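Local coordinates for ancylostoma secreted protein 1 (Necator americanus, PDB 3NT8), which is probably associated with the transition to parasitism by infective hookworm larvae and carries two CAP domains in one secreted chain, at residues 68-73 / 202-207; 155-160 / 176-181; 283-288 / 371-376. All coordinates share one frame; numbering follows the deposited sequence.

How the contacts relate
Contact 2 lies in the first CAP domain, contact 1 joins that domain to the cysteine-rich region after it, and contact 3 lies in the second CAP domain. The centres of contacts 1 and 2 are 11 Å apart, and they touch: S73 probably pairs through its backbone with T158 and L160, which extends the first sheet from strand 159-167 to strand 73-74. Along the chain, contact 2 falls wholly between the two halves of contact 1; contact 3 comes after both. Contact 3 is 28 Å from contact 1 and 25 Å from contact 2, centre to centre, and touches neither. Both sheets have strand order 1-3-4-2, so one architecture occurs twice.

Contact 1 (68-73 / 202-207)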
loop_
_atom_site.group_PDB
_atom_site.type_symbol
_atom_site.label_atom_id
_atom_site.label_comp_id
_atom_site.label_asym_id
_atom_site.label_seq_id
_atom_site.Cartn_x
_atom_site.Cartn_y
_atom_site.Cartn_z
ATOM N N ASN A 68 -2.645 -12.738 7.120
ATOM C CA ASN A 68 -3.367 -11.916 6.107
ATOM C C ASN A 68 -2.944 -12.217 4.638
ATOM O O ASN A 68 -2.889 -11.341 3.799
ATOM C CB ASN A 68 -3.171 -10.408 6.415
ATOM C CG ASN A 68 -3.653 -10.012 7.803
ATOM O OD1 ASN A 68 -4.592 -10.596 8.340
ATOM N ND2 ASN A 68 -3.058 -8.985 8.358
ATOM N N MET A 69 -2.592 -13.458 4.320
ATOM C CA MET A 69 -2.292 -13.800 2.926
ATOM C C MET A 69 -3.569 -14.145 2.236
ATOM O O MET A 69 -4.190 -15.175 2.550
ATOM C CB MET A 69 -1.326 -14.967 2.824
ATOM C CG MET A 69 -1.007 -15.386 1.391
ATOM S SD MET A 69 -0.055 -14.191 0.423
ATOM C CE MET A 69 1.570 -14.166 1.183
ATOM N N TYR A 70 -4.002 -13.266 1.332
ATOM C CA TYR A 70 -5.267 -13.446 0.577
ATOM C C TYR A 70 -5.190 -14.378 -0.657
ATOM O O TYR A 70 -4.199 -14.400 -1.422
ATOM C CB TYR A 70 -5.937 -12.092 0.225
ATOM C CG TYR A 70 -6.650 -11.473 1.401
ATOM C CD1 TYR A 70 -8.051 -11.495 1.468
ATOM C CD2 TYR A 70 -5.943 -11.000 2.499
ATOM C CE1 TYR A 70 -8.719 -11.022 2.540
ATOM C CE2 TYR A 70 -6.615 -10.474 3.601
ATOM C CZ TYR A 70 -7.974 -10.476 3.617
ATOM O OH TYR A 70 -8.593 -9.954 4.742
ATOM N N LYS A 71 -6.232 -15.174 -0.786
ATOM C CA LYS A 71 -6.439 -16.041 -1.940
ATOM C C LYS A 71 -6.878 -15.106 -3.035
ATOM O O LYS A 71 -7.693 -14.228 -2.779
ATOM C CB LYS A 71 -7.552 -17.020 -1.651
ATOM C CG LYS A 71 -7.744 -18.074 -2.712
ATOM C CD LYS A 71 -8.786 -19.119 -2.267
ATOM C CE LYS A 71 -8.875 -20.263 -3.375
ATOM N NZ LYS A 71 -10.031 -21.188 -3.191
ATOM N N LEU A 72 -6.339 -15.287 -4.227
ATOM C CA LEU A 72 -6.788 -14.553 -5.413
ATOM C C LEU A 72 -8.059 -15.125 -5.987
ATOM O O LEU A 72 -8.251 -16.344 -5.995
ATOM C CB LEU A 72 -5.648 -14.560 -6.496
ATOM C CG LEU A 72 -4.268 -14.026 -6.028
ATOM C CD1 LEU A 72 -3.144 -13.951 -7.127
ATOM C CD2 LEU A 72 -4.469 -12.633 -5.456
ATOM N N SER A 73 -8.934 -14.254 -6.468
ATOM C CA SER A 73 -10.066 -14.644 -7.309
ATOM C C SER A 73 -9.823 -14.153 -8.703
ATOM O O SER A 73 -9.197 -13.093 -8.914
ATOM C CB SER A 73 -11.327 -13.979 -6.799
ATOM O OG SER A 73 -11.503 -14.389 -5.468
ATOM N N SER A 202 -7.062 -9.405 8.970
ATOM C CA SER A 202 -7.197 -8.033 9.457
ATOM C C SER A 202 -7.256 -7.011 8.340
ATOM O O SER A 202 -7.777 -5.904 8.537
ATOM C CB SER A 202 -6.089 -7.698 10.489
ATOM O OG SER A 202 -4.801 -7.571 9.863
ATOM N N THR A 203 -6.800 -7.391 7.147
ATOM C CA THR A 203 -6.776 -6.505 6.009
ATOM C C THR A 203 -8.176 -6.055 5.552
ATOM O O THR A 203 -8.433 -4.856 5.408
ATOM C CB THR A 203 -6.005 -7.125 4.834
ATOM O OG1 THR A 203 -4.803 -7.724 5.341
ATOM C CG2 THR A 203 -5.630 -6.000 3.822
ATOM N N TYR A 204 -9.081 -7.009 5.363
ATOM C CA TYR A 204 -10.446 -6.653 5.012
ATOM C C TYR A 204 -11.451 -7.209 6.002
ATOM O O TYR A 204 -11.367 -8.352 6.401
ATOM C CB TYR A 204 -10.802 -7.078 3.576
ATOM C CG TYR A 204 -9.811 -6.595 2.548
ATOM C CD1 TYR A 204 -9.929 -5.327 2.001
ATOM C CD2 TYR A 204 -8.741 -7.395 2.131
ATOM C CE1 TYR A 204 -9.017 -4.857 1.066
ATOM C CE2 TYR A 204 -7.811 -6.926 1.187
ATOM C CZ TYR A 204 -7.954 -5.651 0.667
ATOM O OH TYR A 204 -7.049 -5.149 -0.259
ATOM N N LYS A 205 -12.417 -6.385 6.379
ATOM C CA LYS A 205 -13.434 -6.791 7.352
ATOM C C LYS A 205 -14.291 -7.864 6.742
ATOM O O LYS A 205 -14.585 -7.831 5.534
ATOM C CB LYS A 205 -14.354 -5.611 7.751
ATOM C CG LYS A 205 -13.672 -4.438 8.445
ATOM C CD LYS A 205 -13.478 -4.636 9.946
ATOM C CE LYS A 205 -12.571 -3.497 10.509
ATOM N NZ LYS A 205 -11.843 -3.830 11.794
ATOM N N ASN A 206 -14.724 -8.795 7.591
ATOM C CA ASN A 206 -15.600 -9.877 7.190
ATOM C C ASN A 206 -15.000 -10.774 6.130
ATOM O O ASN A 206 -15.681 -11.294 5.285
ATOM C CB ASN A 206 -17.012 -9.355 6.882
ATOM C CG ASN A 206 -17.675 -8.724 8.158
ATOM O OD1 ASN A 206 -17.453 -9.184 9.308
ATOM N ND2 ASN A 206 -18.463 -7.683 7.953
ATOM N N SER A 207 -13.698 -10.979 6.248
ATOM C CA SER A 207 -13.026 -12.000 5.475
ATOM C C SER A 207 -13.268 -13.420 6.013
ATOM O O SER A 207 -13.613 -13.614 7.179
ATOM C CB SER A 207 -11.537 -11.669 5.394
ATOM O OG SER A 207 -11.392 -10.322 4.954
HETATM O O HOH W 1 -2.981 -8.425 3.593
#
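N68 and Y70, in the loop between strands 66-67 and 73-74 of the first CAP domain, receive the loop 202-207 of a cysteine-rich region tied by the disulfides C195-C209 and C201-C214. Polar pairing comes first. The amide of N68 faces S202 and uses both its atoms: S202 N donates to N68 OD1 at 2.8 Å, a nearly straight bond (169°) that arrives from above the carbonyl plane, and N68 ND2 donates to S202 OG at 2.7 Å, bent and tilted out of the amide plane. CG of N68 is anti to its own carbonyl carbon (chi1 -58°), beside the backbone N, and from there OD1 and ND2 both reach S202. The phenol of Y70 works in both directions. Its OH accepts from Y204 N at 3.0 Å and donates to S207 OG at 2.8 Å, so it binds the first and last residues of the type II turn Y204-S207, while S207 OG lies at the ring edge, near its plane.

Aromatic packing adds to this. The rings of Y70 and Y204 form a T-shaped pair, centroids 5.2 Å apart and planes at 89°; the edge of Y204 points at the face of Y70, Y204 CD2 resting 3.5 Å from Y70 CZ, over the face but offset toward the rim. T203 CB approaches the Y70 ring obliquely at CE2. Beyond the contact, Y204 OH bonds to E156 O and the ring makes a cation-pi contact with K216. One water completes the join, donating to N68 O at 2.9 Å and lying 2.6 Å from T203 OG1.

Contact 2 (155-160 / 176-181)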
loop_
_atom_site.group_PDB
_atom_site.type_symbol
_atom_site.label_atom_id
_atom_site.label_comp_id
_atom_site.label_asym_id
_atom_site.label_seq_id
_atom_site.Cartn_x
_atom_site.Cartn_y
_atom_site.Cartn_z
ATOM N N SER A 155 0.541 -9.881 -0.277
ATOM C CA SER A 155 -0.537 -10.397 0.577
ATOM C C SER A 155 -1.874 -9.683 0.440
ATOM O O SER A 155 -2.884 -10.359 0.546
ATOM C CB SER A 155 -0.056 -10.447 2.007
ATOM O OG SER A 155 0.161 -9.167 2.554
ATOM N N GLU A 156 -1.910 -8.363 0.177
ATOM C CA GLU A 156 -3.166 -7.635 0.119
ATOM C C GLU A 156 -3.851 -7.764 -1.214
ATOM O O GLU A 156 -5.001 -7.355 -1.353
ATOM C CB GLU A 156 -2.985 -6.115 0.404
ATOM C CG GLU A 156 -2.346 -5.801 1.676
ATOM C CD GLU A 156 -2.372 -4.304 1.979
ATOM O OE1 GLU A 156 -1.463 -3.942 2.735
ATOM O OE2 GLU A 156 -3.233 -3.519 1.442
ATOM N N THR A 157 -3.153 -8.290 -2.205
ATOM C CA THR A 157 -3.797 -8.550 -3.529
ATOM C C THR A 157 -4.920 -9.559 -3.380
ATOM O O THR A 157 -4.772 -10.548 -2.697
ATOM C CB THR A 157 -2.762 -9.059 -4.545
ATOM O OG1 THR A 157 -1.741 -8.055 -4.639
ATOM C CG2 THR A 157 -3.351 -9.245 -5.912
ATOM N N THR A 158 -6.039 -9.297 -4.028
ATOM C CA THR A 158 -7.186 -10.180 -4.002
ATOM C C THR A 158 -7.650 -10.593 -5.424
ATOM O O THR A 158 -8.387 -11.578 -5.576
ATOM C CB THR A 158 -8.372 -9.456 -3.328
ATOM O OG1 THR A 158 -8.618 -8.223 -4.021
ATOM C CG2 THR A 158 -8.057 -9.168 -1.826
ATOM N N LYS A 159 -7.268 -9.826 -6.455
ATOM C CA LYS A 159 -7.781 -10.118 -7.815
ATOM C C LYS A 159 -6.681 -10.378 -8.846
ATOM O O LYS A 159 -5.619 -9.731 -8.827
ATOM C CB LYS A 159 -8.700 -9.016 -8.319
ATOM C CG LYS A 159 -10.120 -9.028 -7.745
ATOM C CD LYS A 159 -11.155 -8.197 -8.557
ATOM C CE LYS A 159 -11.144 -6.705 -8.293
ATOM N NZ LYS A 159 -11.723 -6.309 -6.962
ATOM N N LEU A 160 -6.953 -11.315 -9.757
ATOM C CA LEU A 160 -5.970 -11.788 -10.724
ATOM C C LEU A 160 -6.572 -11.770 -12.138
ATOM O O LEU A 160 -7.734 -12.149 -12.303
ATOM C CB LEU A 160 -5.558 -13.232 -10.395
ATOM C CG LEU A 160 -4.575 -13.862 -11.386
ATOM C CD1 LEU A 160 -3.281 -13.121 -11.384
ATOM C CD2 LEU A 160 -4.343 -15.379 -11.180
ATOM N N ILE A 176 -1.954 -9.473 -14.650
ATOM C CA ILE A 176 -2.097 -8.202 -13.953
ATOM C C ILE A 176 -2.763 -8.442 -12.610
ATOM O O ILE A 176 -3.483 -9.438 -12.441
ATOM C CB ILE A 176 -2.942 -7.131 -14.749
ATOM C CG1 ILE A 176 -4.186 -7.738 -15.352
ATOM C CG2 ILE A 176 -2.150 -6.458 -15.824
ATOM C CD1 ILE A 176 -5.138 -6.693 -15.753
ATOM N N TYR A 177 -2.515 -7.544 -11.659
ATOM C CA TYR A 177 -2.862 -7.784 -10.240
ATOM C C TYR A 177 -3.370 -6.500 -9.662
ATOM O O TYR A 177 -2.798 -5.467 -9.933
ATOM C CB TYR A 177 -1.608 -8.194 -9.435
ATOM C CG TYR A 177 -0.874 -9.364 -9.996
ATOM C CD1 TYR A 177 -1.007 -10.645 -9.424
ATOM C CD2 TYR A 177 0.016 -9.205 -11.029
ATOM C CE1 TYR A 177 -0.286 -11.698 -9.921
ATOM C CE2 TYR A 177 0.737 -10.273 -11.512
ATOM C CZ TYR A 177 0.590 -11.511 -10.949
ATOM O OH TYR A 177 1.239 -12.589 -11.444
ATOM N N ASN A 178 -4.424 -6.550 -8.855
ATOM C CA ASN A 178 -4.978 -5.362 -8.267
ATOM C C ASN A 178 -4.211 -4.866 -7.008
ATOM O O ASN A 178 -4.778 -4.119 -6.187
ATOM C CB ASN A 178 -6.460 -5.561 -7.917
ATOM C CG ASN A 178 -6.676 -6.550 -6.736
ATOM O OD1 ASN A 178 -5.814 -7.387 -6.444
ATOM N ND2 ASN A 178 -7.846 -6.459 -6.078
ATOM N N GLY A 179 -2.960 -5.296 -6.847
ATOM C CA GLY A 179 -2.131 -4.786 -5.763
ATOM C C GLY A 179 -0.726 -4.600 -6.301
ATOM O O GLY A 179 -0.302 -5.311 -7.247
ATOM N N VAL A 180 -0.001 -3.683 -5.666
ATOM C CA VAL A 180 1.359 -3.359 -6.037
ATOM C C VAL A 180 2.390 -3.921 -5.005
ATOM O O VAL A 180 2.393 -3.523 -3.826
ATOM C CB VAL A 180 1.473 -1.803 -6.231
ATOM C CG1 VAL A 180 2.890 -1.406 -6.624
ATOM C CG2 VAL A 180 0.440 -1.351 -7.306
ATOM N N GLY A 181 3.273 -4.824 -5.440
ATOM C CA GLY A 181 4.248 -5.440 -4.521
ATOM C C GLY A 181 5.682 -4.961 -4.675
ATOM O O GLY A 181 6.563 -5.335 -3.882
HETATM O O HOH W 2 0.345 -8.126 -6.317
#
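L160 and Y177 are an antiparallel non-hydrogen-bonded pair, with CA atoms 5.1 Å apart, where strand 159-167 begins and strand 170-177 ends. The touching parts run 164° apart. Past this pair the backbones are joined by a weak bond from N178 N to K159 O, 3.4 Å long, and the rest of the polar contact passes to the side chain of N178.

Its CG sits between the backbone N and carbonyl carbon (chi1 70°), and the amide reaches the backbone of T158 and K159, at the start of strand 159-167. N178 OD1 is gripped by two backbone donors: T158 N at 3.1 Å lies in the carbonyl plane on a lone pair, whereas K159 N at 2.8 Å comes from above that plane. N178 ND2 donates to T158 OG1 at 2.8 Å, almost straight (173°) and in the amide plane. With three bonds, the amide can hardly rotate. The aliphatic start of K159 crosses it at about a right angle.

T157 turns its two branches to different tasks: CG2 packs beside N178 OD1 and meets the Y177 ring at its edge, while OG1 touches the CA of G179. A water 2.7 Å from T157 OG1 donates to G179 O. L160 and Y177 lie side by side, pointing the same way, with L160 CD1 3.6 Å from Y177 CE1. Both reach helix 34-52, where Y177 OH bonds to H44 NE2 and L160 packs on L41. This is the open end of the central beta hairpin of a CAP domain, against one helical layer of its alpha-beta-alpha sandwich.

Contact 3 (283-288 / 371-376); sequences SAIRHG and GCAVVF
Helix 278-288 lies against the sheet of the second CAP domain, where A284, I285 and G288 meet strand 369-376 through A373 and V375. The short segments run nearly parallel, 27° apart, and their axes come within 6.8 Å, an approach made possible by small residues on both sides. A284 CB is 3.7 Å from G371 O. The methyl of A373 enters the helix surface between A284 and I285: its CB is 3.8 Å from A284 O, 4.3 Å from A284 CB and 3.9 Å from I285 CG1. The carbonyl of A284 has its own helical partner, G288 N, so the methyl packs beside an oxygen that is already bonded.

In this alpha-beta-alpha sandwich the strand shows alternate residues to opposite helical layers. A373 and V375 face helix 278-288, whereas C372 and V374 turn away and pack on F241 of helix 235-253. C372 is also disulfide-bonded to C385, covalently joining the neighbouring strand 381-388.

Further along, V375 lies against bare backbone. G288 has no side chain, and the branched valine fits directly over its peptide carbonyl. With CG1 anti to the V375 backbone N (chi1 -172°), CG2 is left anti to the carbonyl carbon, beside the backbone N, and V375 CG2 makes the closest approach, 3.5 Å from G288 C and 3.6 Å from G288 O.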
loop_
_atom_site.group_PDB
_atom_site.type_symbol
_atom_site.label_atom_id
_atom_site.label_comp_id
_atom_site.label_asym_id
_atom_site.label_seq_id
_atom_site.Cartn_x
_atom_site.Cartn_y
_atom_site.Cartn_z
ATOM N N SER A 283 -10.182 21.883 1.304
ATOM C CA SER A 283 -8.965 22.567 0.903
ATOM C C SER A 283 -7.980 21.575 0.251
ATOM O O SER A 283 -7.209 21.896 -0.681
ATOM C CB SER A 283 -8.358 23.283 2.131
ATOM O OG SER A 283 -7.139 23.858 1.806
ATOM N N ALA A 284 -7.926 20.358 0.772
ATOM C CA ALA A 284 -7.070 19.396 0.076
ATOM C C ALA A 284 -7.610 19.000 -1.294
ATOM O O ALA A 284 -6.805 18.723 -2.188
ATOM C CB ALA A 284 -6.828 18.240 0.848
ATOM N N ILE A 285 -8.936 18.953 -1.440
ATOM C CA ILE A 285 -9.603 18.646 -2.704
ATOM C C ILE A 285 -9.305 19.687 -3.786
ATOM O O ILE A 285 -9.036 19.311 -4.909
ATOM C CB ILE A 285 -11.120 18.489 -2.536
ATOM C CG1 ILE A 285 -11.415 17.222 -1.725
ATOM C CG2 ILE A 285 -11.834 18.452 -3.915
ATOM C CD1 ILE A 285 -12.862 16.983 -1.473
ATOM N N ARG A 286 -9.281 20.975 -3.415
ATOM C CA ARG A 286 -8.984 22.051 -4.340
ATOM C C ARG A 286 -7.633 21.953 -4.981
ATOM O O ARG A 286 -7.489 22.207 -6.175
ATOM C CB ARG A 286 -9.077 23.382 -3.593
ATOM C CG ARG A 286 -10.512 23.908 -3.583
ATOM C CD ARG A 286 -10.533 25.405 -3.236
ATOM N NE ARG A 286 -10.109 25.589 -1.866
ATOM C CZ ARG A 286 -10.903 25.486 -0.812
ATOM N NH1 ARG A 286 -12.191 25.215 -0.987
ATOM N NH2 ARG A 286 -10.395 25.706 0.406
ATOM N N HIS A 287 -6.640 21.628 -4.158
ATOM C CA HIS A 287 -5.326 21.419 -4.630
ATOM C C HIS A 287 -5.149 20.087 -5.382
ATOM O O HIS A 287 -4.492 20.015 -6.464
ATOM C CB HIS A 287 -4.397 21.480 -3.455
ATOM C CG HIS A 287 -2.981 21.243 -3.834
ATOM N ND1 HIS A 287 -2.332 22.014 -4.766
ATOM C CD2 HIS A 287 -2.102 20.286 -3.451
ATOM C CE1 HIS A 287 -1.107 21.560 -4.924
ATOM N NE2 HIS A 287 -0.941 20.513 -4.140
ATOM N N GLY A 288 -5.701 19.023 -4.826
ATOM C CA GLY A 288 -5.748 17.754 -5.553
ATOM C C GLY A 288 -6.268 17.847 -6.995
ATOM O O GLY A 288 -5.642 17.273 -7.915
ATOM N N GLY A 371 -7.632 16.373 6.837
ATOM C CA GLY A 371 -8.548 16.355 5.639
ATOM C C GLY A 371 -7.731 15.986 4.423
ATOM O O GLY A 371 -6.703 16.625 4.145
ATOM N N CYS A 372 -8.112 14.911 3.725
ATOM C CA CYS A 372 -7.285 14.392 2.628
ATOM C C CYS A 372 -8.065 14.289 1.318
ATOM O O CYS A 372 -9.303 14.334 1.327
ATOM C CB CYS A 372 -6.725 13.024 2.989
ATOM S SG CYS A 372 -5.690 13.020 4.441
ATOM N N ALA A 373 -7.340 14.122 0.206
ATOM C CA ALA A 373 -7.963 13.863 -1.084
ATOM C C ALA A 373 -7.188 12.840 -1.884
ATOM O O ALA A 373 -6.002 12.773 -1.788
ATOM C CB ALA A 373 -8.128 15.158 -1.884
ATOM N N VAL A 374 -7.879 12.020 -2.672
ATOM C CA VAL A 374 -7.221 11.140 -3.627
ATOM C C VAL A 374 -7.904 11.414 -4.976
ATOM O O VAL A 374 -9.129 11.202 -5.138
ATOM C CB VAL A 374 -7.355 9.610 -3.272
ATOM C CG1 VAL A 374 -6.597 8.749 -4.268
ATOM C CG2 VAL A 374 -6.790 9.263 -1.911
ATOM N N VAL A 375 -7.110 11.882 -5.941
ATOM C CA VAL A 375 -7.652 12.412 -7.215
ATOM C C VAL A 375 -7.069 11.553 -8.331
ATOM O O VAL A 375 -5.836 11.285 -8.344
ATOM C CB VAL A 375 -7.293 13.926 -7.460
ATOM C CG1 VAL A 375 -8.040 14.481 -8.705
ATOM C CG2 VAL A 375 -7.694 14.778 -6.288
ATOM N N PHE A 376 -7.928 11.092 -9.245
ATOM C CA PHE A 376 -7.407 10.330 -10.402
ATOM C C PHE A 376 -7.001 11.311 -11.486
ATOM O O PHE A 376 -7.847 11.922 -12.139
ATOM C CB PHE A 376 -8.400 9.320 -10.938
ATOM C CG PHE A 376 -8.822 8.237 -9.935
ATOM C CD1 PHE A 376 -7.937 7.742 -8.986
ATOM C CD2 PHE A 376 -10.079 7.677 -10.007
ATOM C CE1 PHE A 376 -8.327 6.739 -8.091
ATOM C CE2 PHE A 376 -10.478 6.676 -9.113
ATOM C CZ PHE A 376 -9.565 6.214 -8.140
#